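Local coordinates for fibronectin type III domain-containing protein (Simiduia agarivorans, PDB 6P2K) that probably hydrolyses beta-1,4-glucan chains such as xyloglucan, as a glycoside hydrolase family 74 enzyme of seven-bladed beta-propeller fold, and binds zinc ions, at residues Y267-P272 with A336-V341; P95-K100 with Q140-Q145. All blocks are in the same frame, centred on the assembly; numbering follows the deposited sequence.

Contact 1 of 2, residues Y267-P272 with A336-V341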
ATOM      1  N   TYR B 267      22.995 -39.813 -33.092  1.00 35.34           N
ATOM      2  CA  TYR B 267      22.012 -39.756 -34.168  1.00 34.21           C
ATOM      3  C   TYR B 267      22.275 -38.644 -35.190  1.00 33.57           C
ATOM      4  O   TYR B 267      21.402 -37.811 -35.440  1.00 34.88           O
ATOM      5  CB  TYR B 267      20.611 -39.603 -33.590  1.00 31.96           C
ATOM      6  CG  TYR B 267      20.017 -40.861 -33.003  1.00 34.80           C
ATOM      7  CD1 TYR B 267      20.421 -41.325 -31.762  1.00 37.06           C
ATOM      8  CD2 TYR B 267      19.033 -41.569 -33.679  1.00 37.96           C
ATOM      9  CE1 TYR B 267      19.873 -42.468 -31.211  1.00 40.66           C
ATOM     10  CE2 TYR B 267      18.478 -42.715 -33.136  1.00 42.47           C
ATOM     11  CZ  TYR B 267      18.902 -43.159 -31.901  1.00 43.13           C
ATOM     12  OH  TYR B 267      18.352 -44.296 -31.356  1.00 44.94           O
ATOM     13  N   PRO B 268      23.460 -38.610 -35.807  1.00 34.11           N
ATOM     14  CA  PRO B 268      23.682 -37.626 -36.869  1.00 33.31           C
ATOM     15  C   PRO B 268      22.767 -37.913 -38.049  1.00 39.90           C
ATOM     16  O   PRO B 268      22.334 -39.047 -38.265  1.00 34.40           O
ATOM     17  CB  PRO B 268      25.156 -37.820 -37.237  1.00 39.08           C
ATOM     18  CG  PRO B 268      25.442 -39.233 -36.873  1.00 37.57           C
ATOM     19  CD  PRO B 268      24.627 -39.498 -35.640  1.00 36.89           C
ATOM     20  N   GLU B 269      22.462 -36.868 -38.814  1.00 37.97           N
ATOM     21  CA  GLU B 269      21.550 -37.006 -39.940  1.00 39.35           C
ATOM     22  C   GLU B 269      21.933 -36.014 -41.026  1.00 39.99           C
ATOM     23  O   GLU B 269      22.155 -34.833 -40.740  1.00 35.53           O
ATOM     24  CB  GLU B 269      20.099 -36.783 -39.499  1.00 41.07           C
ATOM     25  CG  GLU B 269      19.090 -36.827 -40.633  1.00 47.12           C
ATOM     26  CD  GLU B 269      17.657 -36.789 -40.138  1.00 47.76           C
ATOM     27  OE1 GLU B 269      17.320 -37.580 -39.231  1.00 49.80           O
ATOM     28  OE2 GLU B 269      16.869 -35.968 -40.654  1.00 47.37           O
ATOM     29  N   VAL B 270      22.011 -36.498 -42.267  1.00 37.42           N
ATOM     30  CA  VAL B 270      22.317 -35.654 -43.414  1.00 39.45           C
ATOM     31  C   VAL B 270      21.014 -35.190 -44.049  1.00 38.86           C
ATOM     32  O   VAL B 270      20.097 -35.992 -44.267  1.00 37.30           O
ATOM     33  CB  VAL B 270      23.188 -36.404 -44.434  1.00 44.65           C
ATOM     34  CG1 VAL B 270      23.575 -35.479 -45.579  1.00 45.36           C
ATOM     35  CG2 VAL B 270      24.425 -36.971 -43.762  1.00 46.39           C
ATOM     36  N   ASP B 271      20.932 -33.897 -44.338  1.00 36.60           N
ATOM     37  CA  ASP B 271      19.806 -33.329 -45.066  1.00 37.83           C
ATOM     38  C   ASP B 271      19.642 -34.058 -46.396  1.00 41.62           C
ATOM     39  O   ASP B 271      20.589 -34.082 -47.198  1.00 42.91           O
ATOM     40  CB  ASP B 271      20.043 -31.831 -45.285  1.00 37.32           C
ATOM     41  CG  ASP B 271      18.845 -31.111 -45.904  1.00 38.89           C
ATOM     42  OD1 ASP B 271      17.872 -31.770 -46.327  1.00 37.86           O
ATOM     43  OD2 ASP B 271      18.882 -29.863 -45.965  1.00 38.78           O
ATOM     44  N   PRO B 272      18.483 -34.666 -46.669  1.00 42.35           N
ATOM     45  CA  PRO B 272      18.294 -35.333 -47.968  1.00 43.86           C
ATOM     46  C   PRO B 272      18.410 -34.387 -49.146  1.00 44.59           C
ATOM     47  O   PRO B 272      18.495 -34.857 -50.287  1.00 48.92           O
ATOM     48  CB  PRO B 272      16.882 -35.925 -47.862  1.00 39.34           C
ATOM     49  CG  PRO B 272      16.203 -35.098 -46.820  1.00 41.02           C
ATOM     50  CD  PRO B 272      17.275 -34.748 -45.830  1.00 38.92           C
ATOM     51  N   ALA B 336      16.314 -35.169 -33.632  1.00 25.74           N
ATOM     52  CA  ALA B 336      16.251 -34.053 -34.565  1.00 28.08           C
ATOM     53  C   ALA B 336      16.266 -34.602 -35.981  1.00 29.29           C
ATOM     54  O   ALA B 336      17.178 -35.350 -36.344  1.00 33.94           O
ATOM     55  CB  ALA B 336      17.420 -33.088 -34.348  1.00 21.61           C
ATOM     56  N   HIS B 337      15.270 -34.223 -36.776  1.00 28.21           N
ATOM     57  CA  HIS B 337      15.132 -34.723 -38.135  1.00 30.14           C
ATOM     58  C   HIS B 337      14.827 -33.585 -39.094  1.00 31.59           C
ATOM     59  O   HIS B 337      14.047 -32.681 -38.776  1.00 33.22           O
ATOM     60  CB  HIS B 337      14.025 -35.774 -38.231  1.00 26.31           C
ATOM     61  CG  HIS B 337      14.269 -36.981 -37.384  1.00 31.55           C
ATOM     62  ND1 HIS B 337      15.238 -37.915 -37.681  1.00 33.10           N
ATOM     63  CD2 HIS B 337      13.668 -37.409 -36.249  1.00 30.70           C
ATOM     64  CE1 HIS B 337      15.225 -38.867 -36.764  1.00 34.42           C
ATOM     65  NE2 HIS B 337      14.283 -38.582 -35.882  1.00 33.56           N
ATOM     66  N   TYR B 338      15.450 -33.639 -40.267  1.00 28.68           N
ATOM     67  CA  TYR B 338      15.042 -32.789 -41.373  1.00 27.72           C
ATOM     68  C   TYR B 338      13.710 -33.276 -41.934  1.00 27.64           C
ATOM     69  O   TYR B 338      13.356 -34.453 -41.818  1.00 27.65           O
ATOM     70  CB  TYR B 338      16.097 -32.806 -42.477  1.00 30.29           C
ATOM     71  CG  TYR B 338      17.415 -32.146 -42.134  1.00 32.93           C
ATOM     72  CD1 TYR B 338      17.516 -30.767 -42.004  1.00 33.59           C
ATOM     73  CD2 TYR B 338      18.563 -32.906 -41.959  1.00 35.02           C
ATOM     74  CE1 TYR B 338      18.726 -30.165 -41.706  1.00 34.58           C
ATOM     75  CE2 TYR B 338      19.779 -32.313 -41.667  1.00 35.33           C
ATOM     76  CZ  TYR B 338      19.853 -30.942 -41.540  1.00 35.57           C
ATOM     77  OH  TYR B 338      21.056 -30.343 -41.245  1.00 34.38           O
ATOM     78  N   THR B 339      12.968 -32.361 -42.553  1.00 27.82           N
ATOM     79  CA  THR B 339      11.746 -32.759 -43.226  1.00 28.36           C
ATOM     80  C   THR B 339      12.080 -33.472 -44.538  1.00 31.35           C
ATOM     81  O   THR B 339      13.121 -33.213 -45.149  1.00 34.64           O
ATOM     82  CB  THR B 339      10.851 -31.552 -43.509  1.00 29.86           C
ATOM     83  OG1 THR B 339      11.561 -30.593 -44.306  1.00 29.30           O
ATOM     84  CG2 THR B 339      10.389 -30.900 -42.211  1.00 27.54           C
ATOM     85  N   PRO B 340      11.221 -34.390 -44.980  1.00 29.81           N
ATOM     86  CA  PRO B 340      11.436 -35.029 -46.282  1.00 32.96           C
ATOM     87  C   PRO B 340      11.375 -34.013 -47.412  1.00 37.01           C
ATOM     88  O   PRO B 340      10.882 -32.893 -47.259  1.00 38.31           O
ATOM     89  CB  PRO B 340      10.284 -36.038 -46.383  1.00 30.70           C
ATOM     90  CG  PRO B 340       9.821 -36.248 -44.975  1.00 27.75           C
ATOM     91  CD  PRO B 340      10.070 -34.958 -44.258  1.00 27.07           C
ATOM     92  N   VAL B 341      11.894 -34.424 -48.570  1.00 36.08           N
ATOM     93  CA  VAL B 341      11.806 -33.606 -49.775  1.00 39.05           C
ATOM     94  C   VAL B 341      10.570 -33.926 -50.601  1.00 41.47           C
ATOM     95  O   VAL B 341      10.215 -33.144 -51.499  1.00 42.23           O
ATOM     96  CB  VAL B 341      13.069 -33.779 -50.642  1.00 41.49           C
ATOM     97  CG1 VAL B 341      14.302 -33.369 -49.862  1.00 39.10           C
ATOM     98  CG2 VAL B 341      13.197 -35.218 -51.096  1.00 42.71           C
TER
HETATM   99  O   HOH W   1      18.718 -38.011 -36.191  1.00 29.13           O
HETATM  100  O   HOH W   2      19.983 -35.236 -35.657  1.00 37.18           O
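E269 reaches across to H337 and Y338 and carries the polar part of this contact. Its CG lies anti to the backbone N (chi1 176°), and the extended chain beyond it carries the carboxylate to the H337 ring and the Y338 backbone. Each oxygen takes one N-H donor. OE1 accepts from ND1 of H337 at 2.6 Å, through the lone pair on the side of the other oxygen. The side chains of E269 and H337 cross at about a right angle, yet carboxylate and imidazole are nearly coplanar. OE2 takes the backbone N of Y338 at 2.8 Å, with the N-H somewhat out of the carboxylate plane. An alanine in place of E269 would probably leave ND1 of H337 and the N of Y338 without these acceptors, and the imidazole less fixed in its rotation.

The Y338 ring lies against D271. CB of D271 sits over the ring centre, 3.7 Å from the centroid, in a CH-pi contact. The D271 carboxylate is stacked nearly parallel to the ring, with planes 16° apart. R347 and R273 hold that carboxylate by salt bridges, and the Y338 hydroxyl is hydrogen-bonded to E294. Nearer the backbone, P272 CD touches Y338 CB at 4.0 Å, and P272 CG meets V341 CG1 at the same distance. At the other end, two waters lie between the carbonyl oxygens of Y267 and A336, each within hydrogen-bonding distance of both.

Strands 267-270 and 336-338 run nearly parallel, their axes 10° apart and 7.6 Å at closest approach. Each is the first strand of its own antiparallel sheet, with 278-285 beside the one and 348-351 beside the other. The contact thus joins adjoining propeller blades through their first strands. Strand 210-216 touches P268 and V270 on the far side.

Contact 2 of 2, residues P95-K100 with Q140-Q145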
ATOM      1  N   PRO B  95       4.419 -61.158 -35.464  1.00 48.75           N
ATOM      2  CA  PRO B  95       4.746 -62.316 -34.616  1.00 50.53           C
ATOM      3  C   PRO B  95       6.229 -62.630 -34.546  1.00 56.50           C
ATOM      4  O   PRO B  95       6.697 -63.108 -33.504  1.00 56.10           O
ATOM      5  CB  PRO B  95       3.960 -63.465 -35.269  1.00 55.23           C
ATOM      6  CG  PRO B  95       2.958 -62.799 -36.168  1.00 55.06           C
ATOM      7  CD  PRO B  95       3.614 -61.540 -36.633  1.00 49.75           C
ATOM      8  N   GLU B  96       6.986 -62.382 -35.616  1.00 52.48           N
ATOM      9  CA  GLU B  96       8.406 -62.709 -35.593  1.00 58.55           C
ATOM     10  C   GLU B  96       9.184 -61.806 -34.647  1.00 54.30           C
ATOM     11  O   GLU B  96      10.248 -62.198 -34.155  1.00 54.33           O
ATOM     12  CB  GLU B  96       8.991 -62.625 -37.003  1.00 60.74           C
ATOM     13  CG  GLU B  96       8.374 -63.607 -37.981  1.00 62.82           C
ATOM     14  CD  GLU B  96       7.411 -62.942 -38.943  1.00 63.55           C
ATOM     15  OE1 GLU B  96       7.496 -63.233 -40.152  1.00 57.93           O
ATOM     16  OE2 GLU B  96       6.574 -62.129 -38.492  1.00 61.27           O
ATOM     17  N   THR B  97       8.676 -60.607 -34.376  1.00 49.66           N
ATOM     18  CA  THR B  97       9.354 -59.657 -33.507  1.00 52.79           C
ATOM     19  C   THR B  97       8.763 -59.613 -32.103  1.00 51.82           C
ATOM     20  O   THR B  97       9.075 -58.691 -31.343  1.00 51.54           O
ATOM     21  CB  THR B  97       9.322 -58.259 -34.129  1.00 53.97           C
ATOM     22  OG1 THR B  97       7.978 -57.755 -34.126  1.00 51.99           O
ATOM     23  CG2 THR B  97       9.839 -58.302 -35.560  1.00 57.41           C
ATOM     24  N   GLU B  98       7.916 -60.577 -31.747  1.00 51.84           N
ATOM     25  CA  GLU B  98       7.344 -60.618 -30.407  1.00 54.31           C
ATOM     26  C   GLU B  98       8.452 -60.696 -29.367  1.00 52.66           C
ATOM     27  O   GLU B  98       9.396 -61.477 -29.510  1.00 55.61           O
ATOM     28  CB  GLU B  98       6.402 -61.814 -30.263  1.00 60.15           C
ATOM     29  CG  GLU B  98       5.111 -61.665 -31.049  1.00 65.27           C
ATOM     30  CD  GLU B  98       3.950 -62.433 -30.442  1.00 72.49           C
ATOM     31  OE1 GLU B  98       3.151 -63.026 -31.201  1.00 74.88           O
ATOM     32  OE2 GLU B  98       3.838 -62.437 -29.199  1.00 73.93           O
ATOM     33  N   ASN B  99       8.337 -59.875 -28.321  1.00 46.55           N
ATOM     34  CA  ASN B  99       9.321 -59.803 -27.241  1.00 47.08           C
ATOM     35  C   ASN B  99      10.680 -59.308 -27.732  1.00 49.06           C
ATOM     36  O   ASN B  99      11.709 -59.605 -27.117  1.00 48.49           O
ATOM     37  CB  ASN B  99       9.467 -61.161 -26.535  1.00 54.23           C
ATOM     38  CG  ASN B  99       9.834 -61.027 -25.069  1.00 55.11           C
ATOM     39  OD1 ASN B  99      10.198 -59.947 -24.604  1.00 54.31           O
ATOM     40  ND2 ASN B  99       9.744 -62.129 -24.333  1.00 56.41           N
ATOM     41  N   LYS B 100      10.707 -58.544 -28.826  1.00 50.02           N
ATOM     42  CA  LYS B 100      11.942 -58.047 -29.430  1.00 51.63           C
ATOM     43  C   LYS B 100      11.849 -56.532 -29.576  1.00 45.45           C
ATOM     44  O   LYS B 100      11.172 -56.038 -30.479  1.00 43.95           O
ATOM     45  CB  LYS B 100      12.186 -58.695 -30.794  1.00 57.39           C
ATOM     46  CG  LYS B 100      12.443 -60.192 -30.762  1.00 65.24           C
ATOM     47  CD  LYS B 100      13.651 -60.528 -29.910  1.00 71.31           C
ATOM     48  CE  LYS B 100      14.930 -60.023 -30.561  1.00 75.04           C
ATOM     49  NZ  LYS B 100      16.134 -60.765 -30.091  1.00 78.69           N
ATOM     50  N   GLN B 140      21.678 -58.529 -34.356  1.00 63.39           N
ATOM     51  CA  GLN B 140      20.754 -59.113 -35.314  1.00 63.97           C
ATOM     52  C   GLN B 140      19.866 -58.029 -35.901  1.00 61.93           C
ATOM     53  O   GLN B 140      19.761 -56.920 -35.372  1.00 54.40           O
ATOM     54  CB  GLN B 140      19.904 -60.215 -34.672  1.00 60.62           C
ATOM     55  CG  GLN B 140      20.647 -61.526 -34.508  1.00 68.15           C
ATOM     56  CD  GLN B 140      19.759 -62.636 -34.001  1.00 71.03           C
ATOM     57  OE1 GLN B 140      18.905 -62.418 -33.142  1.00 70.68           O
ATOM     58  NE2 GLN B 140      19.949 -63.838 -34.536  1.00 68.42           N
ATOM     59  N   VAL B 141      19.221 -58.375 -37.011  1.00 64.21           N
ATOM     60  CA  VAL B 141      18.415 -57.442 -37.792  1.00 62.20           C
ATOM     61  C   VAL B 141      17.318 -58.231 -38.494  1.00 61.74           C
ATOM     62  O   VAL B 141      17.583 -59.277 -39.093  1.00 64.73           O
ATOM     63  CB  VAL B 141      19.281 -56.668 -38.809  1.00 65.41           C
ATOM     64  CG1 VAL B 141      18.454 -56.248 -40.009  1.00 67.70           C
ATOM     65  CG2 VAL B 141      19.922 -55.448 -38.151  1.00 62.16           C
ATOM     66  N   PHE B 142      16.086 -57.737 -38.414  1.00 58.33           N
ATOM     67  CA  PHE B 142      14.967 -58.354 -39.115  1.00 54.41           C
ATOM     68  C   PHE B 142      14.787 -57.686 -40.472  1.00 58.15           C
ATOM     69  O   PHE B 142      14.700 -56.457 -40.562  1.00 54.29           O
ATOM     70  CB  PHE B 142      13.682 -58.245 -38.294  1.00 52.19           C
ATOM     71  CG  PHE B 142      13.750 -58.951 -36.973  1.00 59.09           C
ATOM     72  CD1 PHE B 142      13.420 -60.292 -36.871  1.00 61.62           C
ATOM     73  CD2 PHE B 142      14.147 -58.273 -35.831  1.00 56.93           C
ATOM     74  CE1 PHE B 142      13.482 -60.944 -35.655  1.00 61.67           C
ATOM     75  CE2 PHE B 142      14.212 -58.921 -34.612  1.00 56.84           C
ATOM     76  CZ  PHE B 142      13.879 -60.257 -34.524  1.00 59.77           C
ATOM     77  N   VAL B 143      14.736 -58.499 -41.523  1.00 56.88           N
ATOM     78  CA  VAL B 143      14.626 -58.010 -42.892  1.00 59.09           C
ATOM     79  C   VAL B 143      13.427 -58.679 -43.549  1.00 60.48           C
ATOM     80  O   VAL B 143      13.128 -59.848 -43.278  1.00 59.78           O
ATOM     81  CB  VAL B 143      15.921 -58.277 -43.692  1.00 62.78           C
ATOM     82  CG1 VAL B 143      16.258 -59.758 -43.679  1.00 67.76           C
ATOM     83  CG2 VAL B 143      15.803 -57.756 -45.119  1.00 61.20           C
ATOM     84  N   SER B 144      12.730 -57.929 -44.401  1.00 62.73           N
ATOM     85  CA  SER B 144      11.587 -58.439 -45.141  1.00 67.82           C
ATOM     86  C   SER B 144      11.695 -58.009 -46.596  1.00 71.02           C
ATOM     87  O   SER B 144      12.020 -56.853 -46.886  1.00 69.78           O
ATOM     88  CB  SER B 144      10.264 -57.936 -44.546  1.00 64.87           C
ATOM     89  OG  SER B 144       9.274 -57.788 -45.550  1.00 63.59           O
ATOM     90  N   GLN B 145      11.426 -58.944 -47.506  1.00 73.65           N
ATOM     91  CA  GLN B 145      11.383 -58.668 -48.935  1.00 74.50           C
ATOM     92  C   GLN B 145       9.959 -58.601 -49.469  1.00 70.32           C
ATOM     93  O   GLN B 145       9.766 -58.504 -50.685  1.00 72.60           O
ATOM     94  CB  GLN B 145      12.173 -59.729 -49.707  1.00 80.37           C
ATOM     95  CG  GLN B 145      13.687 -59.571 -49.654  1.00 85.15           C
ATOM     96  CD  GLN B 145      14.325 -60.409 -48.563  1.00 88.18           C
ATOM     97  OE1 GLN B 145      14.178 -60.122 -47.374  1.00 87.36           O
ATOM     98  NE2 GLN B 145      15.038 -61.456 -48.963  1.00 90.56           N
TER
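The T97 methyl lies over the F142 ring. CG2 is 4.2 Å from the centroid and 9° off the ring normal, a CH-pi contact close to the ring centre. The hydroxyl of T97 is hydrogen-bonded to L81 N and V94 O. Two bonds on OG1 therefore fix the side chain and hold the methyl over the ring.

F142 is the main residue on the strand side. Its CG is anti to the carbonyl carbon (chi1 -62°). Its CB points toward 95-100, and the ring lies against T97, E96 and K100. The outer ring atoms meet the last two. E96 O approaches CE1 of F142 to 3.8 Å. CZ of F142 touches the aliphatic part of K100, with CG of K100 at 4.0 Å and CE of K100 at 4.1 Å. The K100 chain is bent at chi2 and chi3, which brings CE back near CZ, and the two side chains cross at about a right angle. The K100 amine NZ stays 4.4 Å from Q140 OE1, too far for a direct bond. The other end of the Q140 amide, NE2, is hydrogen-bonded to T155 OG1.

The backbone of 95-100 is shaped by a type II beta turn from T97 to K100, closed by a weak bond from K100 N to T97 O. E96 turns its carboxylate away from F142 and accepts from W151 N. Strands 114-119 and 152-155 supply P119 and T153 as further neighbours of F142.

This is a blade-to-blade connection of a beta-propeller. Residues 95-100 lead from the last strand of one sheet, 92-93, to the first strand of the next, 102-108, and pack on that next sheet's third strand. The turn after S144, whose OG bonds N146 N and weakly G148 N, is consistent with an Asp-box, a motif found in such propellers.

Both contacts join neighbouring blades of the propeller part of a longer protein, and both are partly buried and away from the annotated zinc sites. They share no strand. Their centres are 25 Å apart, and their nearest atoms about 13 Å. Contact 1 pairs the first strands of two blades. It is the larger and more polar, with a carboxylate that accepts two N-H donors, waters between the strands and flanking arginines. Contact 2 sets an inter-blade loop on a third strand. It is smaller and depends on one phenylalanine ring, a methyl group and a lysine chain, while the polar ends of E96, T97 and Q140 bond to residues outside the two segments.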